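Local atomic coordinates of Glucose/sorbosone dehydrogenases (Escherichia coli K12, PDB entry 2G8S), a protein that belongs to the glucose/sorbosone dehydrogenase family, folds as a beta-propeller and carries a bound calcium ion. Residues I325-T330 with Y337-E342; P271-M276 with L291-L296. All coordinates share one frame; numbering follows the deposited sequence.

Contact 1: I325-T330 with Y337-E342; sequences IRDVRT and YVLTDE. With EDO (1,2-ethanediol), chain F; EDO (1,2-ethanediol), chain L.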
loop_
_atom_site.group_PDB
_atom_site.type_symbol
_atom_site.label_atom_id
_atom_site.label_comp_id
_atom_site.label_asym_id
_atom_site.label_seq_id
_atom_site.Cartn_x
_atom_site.Cartn_y
_atom_site.Cartn_z
ATOM N N ILE A 325 -6.401 -7.587 -9.343
ATOM C CA ILE A 325 -4.977 -7.327 -9.140
ATOM C C ILE A 325 -4.738 -6.623 -7.805
ATOM O O ILE A 325 -5.287 -5.549 -7.555
ATOM C CB ILE A 325 -4.365 -6.508 -10.297
ATOM C CG1 ILE A 325 -4.611 -7.190 -11.653
ATOM C CG2 ILE A 325 -2.880 -6.258 -10.045
ATOM C CD1 ILE A 325 -4.063 -8.626 -11.756
ATOM N N ARG A 326 -3.890 -7.231 -6.977
ATOM C CA ARG A 326 -3.614 -6.733 -5.636
ATOM C C ARG A 326 -2.329 -5.903 -5.543
ATOM O O ARG A 326 -2.321 -4.843 -4.909
ATOM C CB ARG A 326 -3.572 -7.910 -4.644
ATOM C CG ARG A 326 -2.951 -7.613 -3.270
ATOM C CD ARG A 326 -3.606 -6.438 -2.524
ATOM N NE ARG A 326 -4.981 -6.724 -2.147
ATOM C CZ ARG A 326 -5.841 -5.799 -1.719
ATOM N NH1 ARG A 326 -5.480 -4.524 -1.649
ATOM N NH2 ARG A 326 -7.068 -6.151 -1.390
ATOM N N ASP A 327 -1.238 -6.380 -6.141
ATOM C CA ASP A 327 0.047 -5.680 -5.986
ATOM C C ASP A 327 0.818 -5.724 -7.286
ATOM O O ASP A 327 0.663 -6.654 -8.085
ATOM C CB ASP A 327 0.898 -6.268 -4.837
ATOM C CG ASP A 327 1.852 -5.239 -4.214
ATOM O OD1 ASP A 327 1.860 -4.055 -4.629
ATOM O OD2 ASP A 327 2.594 -5.616 -3.282
ATOM N N VAL A 328 1.639 -4.697 -7.482
ATOM C CA VAL A 328 2.468 -4.548 -8.669
ATOM C C VAL A 328 3.809 -3.992 -8.200
ATOM O O VAL A 328 3.853 -3.001 -7.464
ATOM C CB VAL A 328 1.830 -3.567 -9.709
ATOM C CG1 VAL A 328 2.722 -3.443 -10.938
ATOM C CG2 VAL A 328 0.427 -4.030 -10.124
ATOM N N ARG A 329 4.891 -4.639 -8.630
ATOM C CA ARG A 329 6.241 -4.225 -8.245
ATOM C C ARG A 329 7.204 -4.322 -9.402
ATOM O O ARG A 329 7.106 -5.219 -10.240
ATOM C CB ARG A 329 6.771 -5.099 -7.111
ATOM C CG ARG A 329 6.085 -4.881 -5.783
ATOM C CD ARG A 329 6.496 -3.559 -5.145
ATOM N NE ARG A 329 7.948 -3.456 -4.991
ATOM C CZ ARG A 329 8.652 -4.082 -4.053
ATOM N NH1 ARG A 329 8.049 -4.862 -3.162
ATOM N NH2 ARG A 329 9.965 -3.925 -4.007
ATOM N N THR A 330 8.142 -3.384 -9.446
ATOM C CA THR A 330 9.194 -3.438 -10.449
ATOM C C THR A 330 10.368 -4.176 -9.837
ATOM O O THR A 330 10.909 -3.753 -8.811
ATOM C CB THR A 330 9.640 -2.034 -10.884
ATOM O OG1 THR A 330 8.530 -1.370 -11.500
ATOM C CG2 THR A 330 10.816 -2.115 -11.867
ATOM N N TYR A 337 6.341 -7.524 -11.476
ATOM C CA TYR A 337 5.845 -8.651 -10.686
ATOM C C TYR A 337 4.475 -8.289 -10.143
ATOM O O TYR A 337 4.278 -7.194 -9.626
ATOM C CB TYR A 337 6.818 -9.008 -9.564
ATOM C CG TYR A 337 8.069 -9.662 -10.106
ATOM C CD1 TYR A 337 8.207 -11.050 -10.123
ATOM C CD2 TYR A 337 9.104 -8.891 -10.645
ATOM C CE1 TYR A 337 9.341 -11.650 -10.642
ATOM C CE2 TYR A 337 10.259 -9.490 -11.179
ATOM C CZ TYR A 337 10.365 -10.875 -11.162
ATOM O OH TYR A 337 11.482 -11.507 -11.674
ATOM N N VAL A 338 3.530 -9.212 -10.289
ATOM C CA VAL A 338 2.125 -8.912 -10.017
ATOM C C VAL A 338 1.529 -9.993 -9.129
ATOM O O VAL A 338 1.755 -11.176 -9.358
ATOM C CB VAL A 338 1.307 -8.794 -11.343
ATOM C CG1 VAL A 338 -0.174 -8.534 -11.080
ATOM C CG2 VAL A 338 1.877 -7.690 -12.233
ATOM N N LEU A 339 0.773 -9.567 -8.116
ATOM C CA LEU A 339 0.033 -10.491 -7.242
ATOM C C LEU A 339 -1.453 -10.276 -7.449
ATOM O O LEU A 339 -1.924 -9.129 -7.494
ATOM C CB LEU A 339 0.362 -10.229 -5.764
ATOM C CG LEU A 339 1.759 -10.618 -5.281
ATOM C CD1 LEU A 339 1.983 -10.028 -3.905
ATOM C CD2 LEU A 339 1.965 -12.149 -5.269
ATOM N N THR A 340 -2.193 -11.372 -7.598
ATOM C CA THR A 340 -3.632 -11.277 -7.797
ATOM C C THR A 340 -4.399 -11.500 -6.490
ATOM O O THR A 340 -3.930 -12.227 -5.605
ATOM C CB THR A 340 -4.126 -12.254 -8.875
ATOM O OG1 THR A 340 -4.029 -13.599 -8.393
ATOM C CG2 THR A 340 -3.304 -12.100 -10.142
ATOM N N ASP A 341 -5.574 -10.870 -6.388
ATOM C CA ASP A 341 -6.383 -10.872 -5.163
ATOM C C ASP A 341 -7.480 -11.921 -5.267
ATOM O O ASP A 341 -8.668 -11.588 -5.408
ATOM C CB ASP A 341 -7.001 -9.492 -4.917
ATOM C CG ASP A 341 -7.690 -9.403 -3.567
ATOM O OD1 ASP A 341 -7.044 -9.736 -2.554
ATOM O OD2 ASP A 341 -8.876 -9.012 -3.509
ATOM N N GLU A 342 -7.070 -13.186 -5.195
ATOM C CA GLU A 342 -7.976 -14.317 -5.396
ATOM C C GLU A 342 -7.683 -15.442 -4.389
ATOM O O GLU A 342 -6.592 -15.496 -3.811
ATOM C CB GLU A 342 -7.846 -14.845 -6.834
ATOM C CG GLU A 342 -8.039 -13.807 -7.958
ATOM C CD GLU A 342 -9.481 -13.370 -8.180
ATOM O OE1 GLU A 342 -10.401 -13.917 -7.527
ATOM O OE2 GLU A 342 -9.696 -12.466 -9.021
HETATM C C1 EDO F . -1.163 -3.791 -1.280
HETATM O O1 EDO F . -0.531 -4.451 -2.374
HETATM C C2 EDO F . -1.928 -2.564 -1.757
HETATM O O2 EDO F . -2.903 -2.984 -2.722
HETATM C C1 EDO L . 12.384 -16.585 -12.139
HETATM O O1 EDO L . 11.728 -15.967 -13.250
HETATM C C2 EDO L . 12.747 -15.530 -11.105
HETATM O O2 EDO L . 11.833 -14.432 -11.194
HETATM O O HOH W 1 -8.210 -8.231 -0.842
#
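R326 and D341 lie side by side at one end of this antiparallel hairpin, their side chains pointing the same way. The arginine chain leaves with CG anti to its backbone N (chi1 165°), then bends at chi2 and chi3, which turns the guanidinium edge toward the carboxylate. D341 OD1 lies in the guanidinium plane, 3.7 Å from R326 NE, so the salt bridge is a long one; the two flat groups stand 87° apart. R324 grips the other oxygen, D341 OD2, more firmly. R326 NH1 donates to O2 of a bound 1,2-ethanediol, which in turn bonds to R326 O.

Beside this pair the strands form a classic beta bulge: L339 O accepts from R326 N at 2.8 Å and from D327 N at 3.1 Å. I325 places CG2 3.7 Å from V338 CG1, the side chains crossing at a slant, while its CD1 meets T340 CG2 at 3.9 Å. On the opposite face of the sheet D327 CB rests 4.0 Å from L339 CD1, and D327 OD1 is paired with R134.

Strand 345-352 flanks strand 336-340 on its other edge, with V338 against L348 and V350. Strand 20-25 packs on the face bearing D327, R329 and L339, whereas V328 touches A277 of strand 273-279.

Contact 2: P271-M276 with L291-L296; sequences PAVSGM and LFIGAL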
loop_
_atom_site.group_PDB
_atom_site.type_symbol
_atom_site.label_atom_id
_atom_site.label_comp_id
_atom_site.label_asym_id
_atom_site.label_seq_id
_atom_site.Cartn_x
_atom_site.Cartn_y
_atom_site.Cartn_z
ATOM N N PRO A 271 -11.389 2.120 -10.552
ATOM C CA PRO A 271 -10.773 0.815 -10.805
ATOM C C PRO A 271 -10.613 -0.025 -9.531
ATOM O O PRO A 271 -10.384 -1.237 -9.629
ATOM C CB PRO A 271 -9.375 1.184 -11.327
ATOM C CG PRO A 271 -9.435 2.644 -11.678
ATOM C CD PRO A 271 -10.424 3.221 -10.724
ATOM N N ALA A 272 -10.743 0.629 -8.368
ATOM C CA ALA A 272 -10.318 0.109 -7.056
ATOM C C ALA A 272 -8.813 -0.145 -7.108
ATOM O O ALA A 272 -8.320 -1.286 -7.048
ATOM C CB ALA A 272 -11.116 -1.141 -6.633
ATOM N N VAL A 273 -8.099 0.971 -7.231
ATOM C CA VAL A 273 -6.654 0.977 -7.421
ATOM C C VAL A 273 -5.939 0.290 -6.260
ATOM O O VAL A 273 -6.377 0.374 -5.105
ATOM C CB VAL A 273 -6.112 2.424 -7.600
ATOM C CG1 VAL A 273 -6.607 3.015 -8.921
ATOM C CG2 VAL A 273 -6.502 3.326 -6.421
ATOM N N SER A 274 -4.842 -0.391 -6.574
ATOM C CA SER A 274 -4.120 -1.160 -5.562
ATOM C C SER A 274 -2.602 -0.885 -5.632
ATOM O O SER A 274 -2.189 0.256 -5.800
ATOM C CB SER A 274 -4.476 -2.643 -5.678
ATOM O OG SER A 274 -4.114 -3.135 -6.954
ATOM N N GLY A 275 -1.773 -1.903 -5.476
ATOM C CA GLY A 275 -0.328 -1.698 -5.502
ATOM C C GLY A 275 0.148 -1.005 -6.765
ATOM O O GLY A 275 -0.393 -1.264 -7.849
HETATM N N MSE A 276 1.151 -0.134 -6.611
HETATM C CA MSE A 276 1.708 0.710 -7.685
HETATM C C MSE A 276 3.213 0.557 -7.782
HETATM O O MSE A 276 3.884 0.394 -6.757
HETATM C CB MSE A 276 1.534 2.185 -7.359
HETATM C CG MSE A 276 0.181 2.681 -7.147
HETATM SE SE MSE A 276 0.386 4.507 -7.401
HETATM C CE MSE A 276 1.221 5.061 -5.751
ATOM N N LEU A 291 4.122 4.376 -14.776
ATOM C CA LEU A 291 3.635 3.971 -13.474
ATOM C C LEU A 291 2.561 2.915 -13.721
ATOM O O LEU A 291 1.631 3.142 -14.506
ATOM C CB LEU A 291 3.026 5.173 -12.755
ATOM C CG LEU A 291 2.200 4.941 -11.490
ATOM C CD1 LEU A 291 3.047 4.296 -10.395
ATOM C CD2 LEU A 291 1.629 6.284 -11.034
ATOM N N PHE A 292 2.689 1.771 -13.051
ATOM C CA PHE A 292 1.769 0.651 -13.219
ATOM C C PHE A 292 0.975 0.516 -11.944
ATOM O O PHE A 292 1.562 0.459 -10.867
ATOM C CB PHE A 292 2.547 -0.645 -13.493
ATOM C CG PHE A 292 3.265 -0.636 -14.809
ATOM C CD1 PHE A 292 2.642 -1.140 -15.957
ATOM C CD2 PHE A 292 4.551 -0.106 -14.909
ATOM C CE1 PHE A 292 3.279 -1.121 -17.184
ATOM C CE2 PHE A 292 5.212 -0.085 -16.146
ATOM C CZ PHE A 292 4.578 -0.590 -17.284
ATOM N N ILE A 293 -0.353 0.498 -12.071
ATOM C CA ILE A 293 -1.250 0.468 -10.912
ATOM C C ILE A 293 -2.227 -0.696 -11.012
ATOM O O ILE A 293 -2.932 -0.847 -12.016
ATOM C CB ILE A 293 -2.052 1.791 -10.766
ATOM C CG1 ILE A 293 -1.107 2.999 -10.812
ATOM C CG2 ILE A 293 -2.883 1.765 -9.482
ATOM C CD1 ILE A 293 -1.813 4.356 -10.628
ATOM N N GLY A 294 -2.271 -1.529 -9.977
ATOM C CA GLY A 294 -3.235 -2.617 -9.964
ATOM C C GLY A 294 -4.659 -2.098 -9.868
ATOM O O GLY A 294 -4.900 -1.026 -9.304
ATOM N N ALA A 295 -5.599 -2.864 -10.419
ATOM C CA ALA A 295 -7.011 -2.556 -10.295
ATOM C C ALA A 295 -7.741 -3.800 -9.804
ATOM O O ALA A 295 -7.764 -4.846 -10.478
ATOM C CB ALA A 295 -7.570 -2.065 -11.630
ATOM N N LEU A 296 -8.314 -3.698 -8.607
ATOM C CA LEU A 296 -9.038 -4.820 -8.015
ATOM C C LEU A 296 -10.384 -5.065 -8.699
ATOM O O LEU A 296 -10.733 -6.207 -9.006
ATOM C CB LEU A 296 -9.245 -4.602 -6.513
ATOM C CG LEU A 296 -7.973 -4.653 -5.659
ATOM C CD1 LEU A 296 -8.182 -3.888 -4.361
ATOM C CD2 LEU A 296 -7.566 -6.098 -5.385
#
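S274 and G294 meet at the tightest point of this hairpin. The serine hydroxyl takes the position between backbone N and carbonyl carbon (chi1 60°), which swings OG over G294, a residue without a side chain, to 3.2 Å from G294 CA. Its hydrogen bond goes to I325 O, in the next sheet. The backbones grip each other here too: S274 N donates to G294 O at 2.8 Å, coming from above the carbonyl plane, and G294 N donates to G275 O at 2.9 Å along an almost straight N-H...O line (176°). G294 thus faces both S274 and G275, and the register slips by one residue, a beta bulge.

Close packing continues on the face that carries V273, M276 and I293. I293 stands between the other two: its CG2 lies 3.8 Å from V273 CB, and its CG1 lies 3.9 Å from CG of M276, a selenomethionine taken in one of two modelled conformers. These side chains run alongside each other, pointing the same way, and N214 of strand 210-216 packs against all three.

The A272-L296 end is the more open side, since A272 is partly exposed. Beyond the strands, L296 N still reaches A272 O at 2.9 Å. A272 meets the buried L296 through its methyl, CB to L296 CB 3.9 Å, and through its carbonyl O, which also lies against the leucine side chain. At the opposite end F292 is buried but turns its ring away from 271-276 and meets W287 edge to face.

Strands 273-279 and 290-295 are the first two of a four-stranded antiparallel sheet that continues through 300-307 and 310-317, the meander expected of a blade in a beta-propeller.

Overall arrangement
Contact 1 and contact 2 belong to consecutive sheets of the propeller. Contact 2 joins the first two strands of a four-stranded meander; contact 1 joins 325-330 and 336-340, in a sheet completed by 345-352 and, from the N-terminus, 8-17, which forms one edge, the other being 325-330. Their centres are 9 Å apart, and they touch directly. S274 OG lies 2.8 Å from I325 O and G275 N lies 3.0 Å from R326 O, both probable hydrogen bonds, while L296 CD2 packs 3.2 Å from I325 O. The ethanediol held by R326 also comes about 3 Å from the S274 side chain. Calcium, bound by E223 and Y233, is about 12 Å from the V273 side chain.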